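Local coordinates for methanol--corrinoid protein (PDB 2I2X) that carries the methyl group of methanol on a corrinoid prosthetic group, receiving it with the help of MtaB and passing it on to coenzyme M through MtaA, at residues I47-V56 with M100-Y111. Numbering follows the deposited sequence.
Sequences IFEGEEDDVV and MSADAMLEGIEY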
ATOM      1  N   ILE B  47     -16.584  42.092  11.204  1.00 59.13           N
ATOM      2  CA  ILE B  47     -15.453  41.290  10.735  1.00 59.21           C
ATOM      3  C   ILE B  47     -15.723  39.790  10.850  1.00 59.28           C
ATOM      4  O   ILE B  47     -15.556  39.053   9.872  1.00 59.17           O
ATOM      5  CB  ILE B  47     -14.100  41.708  11.392  1.00 59.28           C
ATOM      6  CG1 ILE B  47     -13.220  42.464  10.391  1.00 59.68           C
ATOM      7  CG2 ILE B  47     -13.288  40.500  11.834  1.00 58.98           C
ATOM      8  CD1 ILE B  47     -13.874  43.641   9.724  1.00 59.92           C
ATOM      9  N   PHE B  48     -16.167  39.354  12.028  1.00 59.20           N
ATOM     10  CA  PHE B  48     -16.535  37.957  12.245  1.00 59.09           C
ATOM     11  C   PHE B  48     -17.546  37.489  11.197  1.00 59.59           C
ATOM     12  O   PHE B  48     -17.341  36.460  10.551  1.00 59.35           O
ATOM     13  CB  PHE B  48     -17.079  37.760  13.660  1.00 58.73           C
ATOM     14  CG  PHE B  48     -17.724  36.419  13.889  1.00 56.95           C
ATOM     15  CD1 PHE B  48     -16.948  35.275  14.036  1.00 54.40           C
ATOM     16  CD2 PHE B  48     -19.112  36.303  13.968  1.00 55.46           C
ATOM     17  CE1 PHE B  48     -17.540  34.050  14.258  1.00 52.82           C
ATOM     18  CE2 PHE B  48     -19.712  35.070  14.187  1.00 53.69           C
ATOM     19  CZ  PHE B  48     -18.924  33.945  14.332  1.00 52.87           C
ATOM     20  N   GLU B  49     -18.614  38.264  11.017  1.00 60.27           N
ATOM     21  CA  GLU B  49     -19.671  37.925  10.069  1.00 61.17           C
ATOM     22  C   GLU B  49     -19.200  38.015   8.621  1.00 61.93           C
ATOM     23  O   GLU B  49     -19.920  37.615   7.712  1.00 61.46           O
ATOM     24  CB  GLU B  49     -20.906  38.802  10.293  1.00 60.96           C
ATOM     25  CG  GLU B  49     -21.568  38.607  11.663  1.00 61.49           C
ATOM     26  CD  GLU B  49     -22.893  39.343  11.810  1.00 61.61           C
ATOM     27  OE1 GLU B  49     -23.264  40.102  10.894  1.00 64.05           O
ATOM     28  OE2 GLU B  49     -23.573  39.160  12.834  1.00 60.04           O
ATOM     29  N   GLY B  50     -17.983  38.530   8.427  1.00 63.30           N
ATOM     30  CA  GLY B  50     -17.371  38.683   7.105  1.00 65.19           C
ATOM     31  C   GLY B  50     -18.206  39.550   6.188  1.00 66.74           C
ATOM     32  O   GLY B  50     -18.391  39.233   5.016  1.00 66.87           O
ATOM     33  N   GLU B  51     -18.701  40.654   6.736  1.00 68.48           N
ATOM     34  CA  GLU B  51     -19.716  41.474   6.091  1.00 70.30           C
ATOM     35  C   GLU B  51     -19.170  42.888   5.831  1.00 71.58           C
ATOM     36  O   GLU B  51     -19.307  43.779   6.675  1.00 72.07           O
ATOM     37  CB  GLU B  51     -20.974  41.497   6.977  1.00 70.06           C
ATOM     38  CG  GLU B  51     -22.220  42.078   6.328  1.00 70.62           C
ATOM     39  CD  GLU B  51     -22.706  41.258   5.148  1.00 71.26           C
ATOM     40  OE1 GLU B  51     -22.743  41.805   4.018  1.00 71.41           O
ATOM     41  OE2 GLU B  51     -23.049  40.074   5.353  1.00 70.32           O
ATOM     42  N   GLU B  52     -18.555  43.086   4.662  1.00 73.07           N
ATOM     43  CA  GLU B  52     -17.802  44.319   4.365  1.00 74.49           C
ATOM     44  C   GLU B  52     -18.637  45.611   4.329  1.00 75.28           C
ATOM     45  O   GLU B  52     -18.165  46.667   4.772  1.00 75.33           O
ATOM     46  CB  GLU B  52     -16.942  44.174   3.097  1.00 74.61           C
ATOM     47  CG  GLU B  52     -17.696  43.803   1.821  1.00 75.49           C
ATOM     48  CD  GLU B  52     -17.979  42.316   1.710  1.00 76.56           C
ATOM     49  OE1 GLU B  52     -17.159  41.496   2.194  1.00 76.41           O
ATOM     50  OE2 GLU B  52     -19.032  41.973   1.131  1.00 77.26           O
ATOM     51  N   ASP B  53     -19.870  45.513   3.826  1.00 76.19           N
ATOM     52  CA  ASP B  53     -20.805  46.643   3.815  1.00 77.02           C
ATOM     53  C   ASP B  53     -20.999  47.257   5.195  1.00 77.79           C
ATOM     54  O   ASP B  53     -21.173  48.473   5.325  1.00 77.94           O
ATOM     55  CB  ASP B  53     -22.164  46.217   3.253  1.00 76.96           C
ATOM     56  CG  ASP B  53     -22.203  46.231   1.735  1.00 76.54           C
ATOM     57  OD1 ASP B  53     -21.194  46.620   1.103  1.00 75.70           O
ATOM     58  OD2 ASP B  53     -23.250  45.848   1.172  1.00 76.18           O
ATOM     59  N   ASP B  54     -20.972  46.409   6.218  1.00 78.63           N
ATOM     60  CA  ASP B  54     -21.164  46.852   7.591  1.00 79.40           C
ATOM     61  C   ASP B  54     -19.837  47.203   8.249  1.00 80.02           C
ATOM     62  O   ASP B  54     -19.818  47.828   9.303  1.00 79.92           O
ATOM     63  CB  ASP B  54     -21.910  45.789   8.403  1.00 79.35           C
ATOM     64  CG  ASP B  54     -23.203  45.331   7.734  1.00 79.55           C
ATOM     65  OD1 ASP B  54     -23.485  45.761   6.588  1.00 79.59           O
ATOM     66  OD2 ASP B  54     -23.937  44.528   8.358  1.00 79.38           O
ATOM     67  N   VAL B  55     -18.730  46.808   7.627  1.00 81.07           N
ATOM     68  CA  VAL B  55     -17.408  47.153   8.155  1.00 82.27           C
ATOM     69  C   VAL B  55     -17.088  48.622   7.898  1.00 83.09           C
ATOM     70  O   VAL B  55     -16.633  49.322   8.799  1.00 83.16           O
ATOM     71  CB  VAL B  55     -16.283  46.285   7.563  1.00 82.28           C
ATOM     72  CG1 VAL B  55     -14.933  46.675   8.172  1.00 82.51           C
ATOM     73  CG2 VAL B  55     -16.561  44.817   7.805  1.00 82.39           C
ATOM     74  N   VAL B  56     -17.324  49.066   6.661  1.00 84.06           N
ATOM     75  CA  VAL B  56     -17.170  50.468   6.262  1.00 84.92           C
ATOM     76  C   VAL B  56     -18.112  51.378   7.079  1.00 85.60           C
ATOM     77  O   VAL B  56     -17.658  52.331   7.727  1.00 85.63           O
ATOM     78  CB  VAL B  56     -17.387  50.639   4.724  1.00 84.93           C
ATOM     79  CG1 VAL B  56     -17.436  52.111   4.320  1.00 85.09           C
ATOM     80  CG2 VAL B  56     -16.293  49.917   3.946  1.00 84.80           C
ATOM     81  N   MET B 100     -13.553  34.882   4.533  1.00 39.72           N
ATOM     82  CA  MET B 100     -14.540  35.924   4.342  1.00 41.30           C
ATOM     83  C   MET B 100     -14.272  37.093   5.274  1.00 42.96           C
ATOM     84  O   MET B 100     -14.449  38.249   4.893  1.00 43.26           O
ATOM     85  CB  MET B 100     -15.932  35.381   4.611  1.00 41.09           C
ATOM     86  CG  MET B 100     -16.606  34.763   3.417  1.00 40.88           C
ATOM     87  SD  MET B 100     -17.991  33.740   3.959  1.00 44.04           S
ATOM     88  CE  MET B 100     -19.064  34.933   4.778  1.00 45.71           C
ATOM     89  N   SER B 101     -13.840  36.777   6.489  1.00 44.68           N
ATOM     90  CA  SER B 101     -13.456  37.769   7.474  1.00 46.46           C
ATOM     91  C   SER B 101     -12.204  38.528   7.044  1.00 48.00           C
ATOM     92  O   SER B 101     -12.096  39.737   7.283  1.00 48.57           O
ATOM     93  CB  SER B 101     -13.249  37.107   8.844  1.00 46.36           C
ATOM     94  OG  SER B 101     -14.490  36.688   9.399  1.00 45.42           O
ATOM     95  N   ALA B 102     -11.267  37.824   6.414  1.00 49.59           N
ATOM     96  CA  ALA B 102     -10.030  38.433   5.936  1.00 51.37           C
ATOM     97  C   ALA B 102     -10.303  39.346   4.740  1.00 52.83           C
ATOM     98  O   ALA B 102      -9.673  40.391   4.605  1.00 53.08           O
ATOM     99  CB  ALA B 102      -9.009  37.367   5.576  1.00 51.21           C
ATOM    100  N   ASP B 103     -11.236  38.932   3.878  1.00 54.52           N
ATOM    101  CA  ASP B 103     -11.758  39.774   2.799  1.00 55.83           C
ATOM    102  C   ASP B 103     -12.366  41.045   3.379  1.00 57.40           C
ATOM    103  O   ASP B 103     -12.060  42.148   2.936  1.00 57.59           O
ATOM    104  CB  ASP B 103     -12.839  39.034   2.012  1.00 55.08           C
ATOM    105  CG  ASP B 103     -12.275  38.026   1.047  1.00 53.98           C
ATOM    106  OD1 ASP B 103     -11.037  37.957   0.893  1.00 52.02           O
ATOM    107  OD2 ASP B 103     -13.088  37.299   0.435  1.00 52.38           O
ATOM    108  N   ALA B 104     -13.233  40.873   4.370  1.00 59.32           N
ATOM    109  CA  ALA B 104     -13.903  41.986   5.020  1.00 61.42           C
ATOM    110  C   ALA B 104     -12.911  42.920   5.712  1.00 62.94           C
ATOM    111  O   ALA B 104     -13.061  44.135   5.647  1.00 62.88           O
ATOM    112  CB  ALA B 104     -14.935  41.477   6.008  1.00 61.21           C
ATOM    113  N   MET B 105     -11.890  42.346   6.345  1.00 65.06           N
ATOM    114  CA  MET B 105     -10.891  43.127   7.074  1.00 67.08           C
ATOM    115  C   MET B 105      -9.927  43.859   6.149  1.00 68.46           C
ATOM    116  O   MET B 105      -9.607  45.020   6.391  1.00 69.04           O
ATOM    117  CB  MET B 105     -10.106  42.236   8.026  1.00 67.14           C
ATOM    118  CG  MET B 105      -9.001  42.950   8.775  1.00 67.64           C
ATOM    119  SD  MET B 105      -7.532  41.917   8.922  1.00 69.17           S
ATOM    120  CE  MET B 105      -7.092  41.668   7.194  1.00 69.29           C
ATOM    121  N   LEU B 106      -9.453  43.178   5.109  1.00 70.10           N
ATOM    122  CA  LEU B 106      -8.591  43.798   4.104  1.00 71.80           C
ATOM    123  C   LEU B 106      -9.267  44.991   3.414  1.00 73.02           C
ATOM    124  O   LEU B 106      -8.600  45.967   3.059  1.00 73.14           O
ATOM    125  CB  LEU B 106      -8.158  42.776   3.050  1.00 71.79           C
ATOM    126  CG  LEU B 106      -6.944  41.891   3.340  1.00 72.31           C
ATOM    127  CD1 LEU B 106      -7.040  40.589   2.546  1.00 73.16           C
ATOM    128  CD2 LEU B 106      -5.644  42.626   3.027  1.00 72.43           C
ATOM    129  N   GLU B 107     -10.585  44.898   3.227  1.00 74.43           N
ATOM    130  CA  GLU B 107     -11.359  45.966   2.602  1.00 75.84           C
ATOM    131  C   GLU B 107     -11.607  47.099   3.598  1.00 76.86           C
ATOM    132  O   GLU B 107     -12.053  48.194   3.225  1.00 76.88           O
ATOM    133  CB  GLU B 107     -12.678  45.428   2.060  1.00 75.77           C
ATOM    134  CG  GLU B 107     -13.055  46.033   0.721  1.00 76.62           C
ATOM    135  CD  GLU B 107     -14.511  45.820   0.375  1.00 77.83           C
ATOM    136  OE1 GLU B 107     -14.787  45.273  -0.717  1.00 78.20           O
ATOM    137  OE2 GLU B 107     -15.375  46.193   1.196  1.00 77.92           O
ATOM    138  N   GLY B 108     -11.318  46.811   4.867  1.00 78.04           N
ATOM    139  CA  GLY B 108     -11.337  47.795   5.932  1.00 79.49           C
ATOM    140  C   GLY B 108      -9.999  48.497   6.007  1.00 80.63           C
ATOM    141  O   GLY B 108      -9.947  49.722   6.132  1.00 80.69           O
ATOM    142  N   ILE B 109      -8.918  47.721   5.926  1.00 81.72           N
ATOM    143  CA  ILE B 109      -7.561  48.277   5.951  1.00 83.02           C
ATOM    144  C   ILE B 109      -7.352  49.329   4.847  1.00 84.05           C
ATOM    145  O   ILE B 109      -6.808  50.398   5.112  1.00 84.40           O
ATOM    146  CB  ILE B 109      -6.451  47.168   5.942  1.00 82.95           C
ATOM    147  CG1 ILE B 109      -6.263  46.592   7.355  1.00 82.61           C
ATOM    148  CG2 ILE B 109      -5.114  47.708   5.397  1.00 82.85           C
ATOM    149  CD1 ILE B 109      -5.134  45.565   7.498  1.00 81.30           C
ATOM    150  N   GLU B 110      -7.815  49.046   3.632  1.00 85.28           N
ATOM    151  CA  GLU B 110      -7.690  50.004   2.519  1.00 86.51           C
ATOM    152  C   GLU B 110      -8.702  51.173   2.553  1.00 87.28           C
ATOM    153  O   GLU B 110      -8.548  52.151   1.810  1.00 87.43           O
ATOM    154  CB  GLU B 110      -7.717  49.293   1.160  1.00 86.38           C
ATOM    155  CG  GLU B 110      -8.891  48.347   0.987  1.00 87.14           C
ATOM    156  CD  GLU B 110      -9.435  48.316  -0.424  1.00 87.88           C
ATOM    157  OE1 GLU B 110     -10.252  47.414  -0.718  1.00 88.36           O
ATOM    158  OE2 GLU B 110      -9.054  49.190  -1.235  1.00 88.06           O
ATOM    159  N   TYR B 111      -9.730  51.077   3.398  1.00 88.11           N
ATOM    160  CA  TYR B 111     -10.603  52.229   3.647  1.00 89.05           C
ATOM    161  C   TYR B 111      -9.958  53.152   4.694  1.00 89.46           C
ATOM    162  O   TYR B 111     -10.243  54.353   4.741  1.00 89.49           O
ATOM    163  CB  TYR B 111     -12.021  51.802   4.067  1.00 89.27           C
ATOM    164  CG  TYR B 111     -13.019  52.955   4.122  1.00 89.65           C
ATOM    165  CD1 TYR B 111     -13.732  53.345   2.979  1.00 89.61           C
ATOM    166  CD2 TYR B 111     -13.243  53.660   5.316  1.00 89.48           C
ATOM    167  CE1 TYR B 111     -14.642  54.405   3.021  1.00 89.66           C
ATOM    168  CE2 TYR B 111     -14.150  54.722   5.370  1.00 89.56           C
ATOM    169  CZ  TYR B 111     -14.844  55.087   4.220  1.00 90.14           C
ATOM    170  OH  TYR B 111     -15.734  56.135   4.267  1.00 90.09           O
TER
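Gly50 lies against Ser101 where two helices of the helix-bundle part of this corrinoid protein are joined by a tight turn. Helix 41-48 closes there in a Schellman motif with Gly50 at positive phi, and the chain then starts helix 52-65, whose first turn, 52-56, runs 32° from parallel to 100-111. The bare glycine forms a hollow: its CA comes 4.0 Å from the CA of Ser101, and a side chain at this place would run into Met100 CB. Into the same dip projects the methyl of Ala104, with CB 3.8 Å from Gly50 C, flanked by Ile47 CD1 and Val55 CG2. Ile47 in turn leans its CG1 and CD1 over the Met105 backbone and CB. Farther on, Val55 CG1 faces the notch at Gly108. Beyond the glycine, Glu107 lays its carboxylate across the foot of Glu52, OE2 of Glu107 lying 3.2 Å from CB of Glu52, while Glu52, bent at its second torsion (chi2 -82°), keeps its OE1 5.1 Å from that OE2, the like charges apart. An alanine in place of Glu107 would probably uncover the CB and CG of Glu52 and open a groove beside them. Ser101 OG reaches Ile47 O at 2.6 Å, although its one proton may instead serve Asn97 O. At the far end Val56 CG1 sits over one face of the Tyr111 ring, 4.0 Å from its centroid and displaced toward CE1.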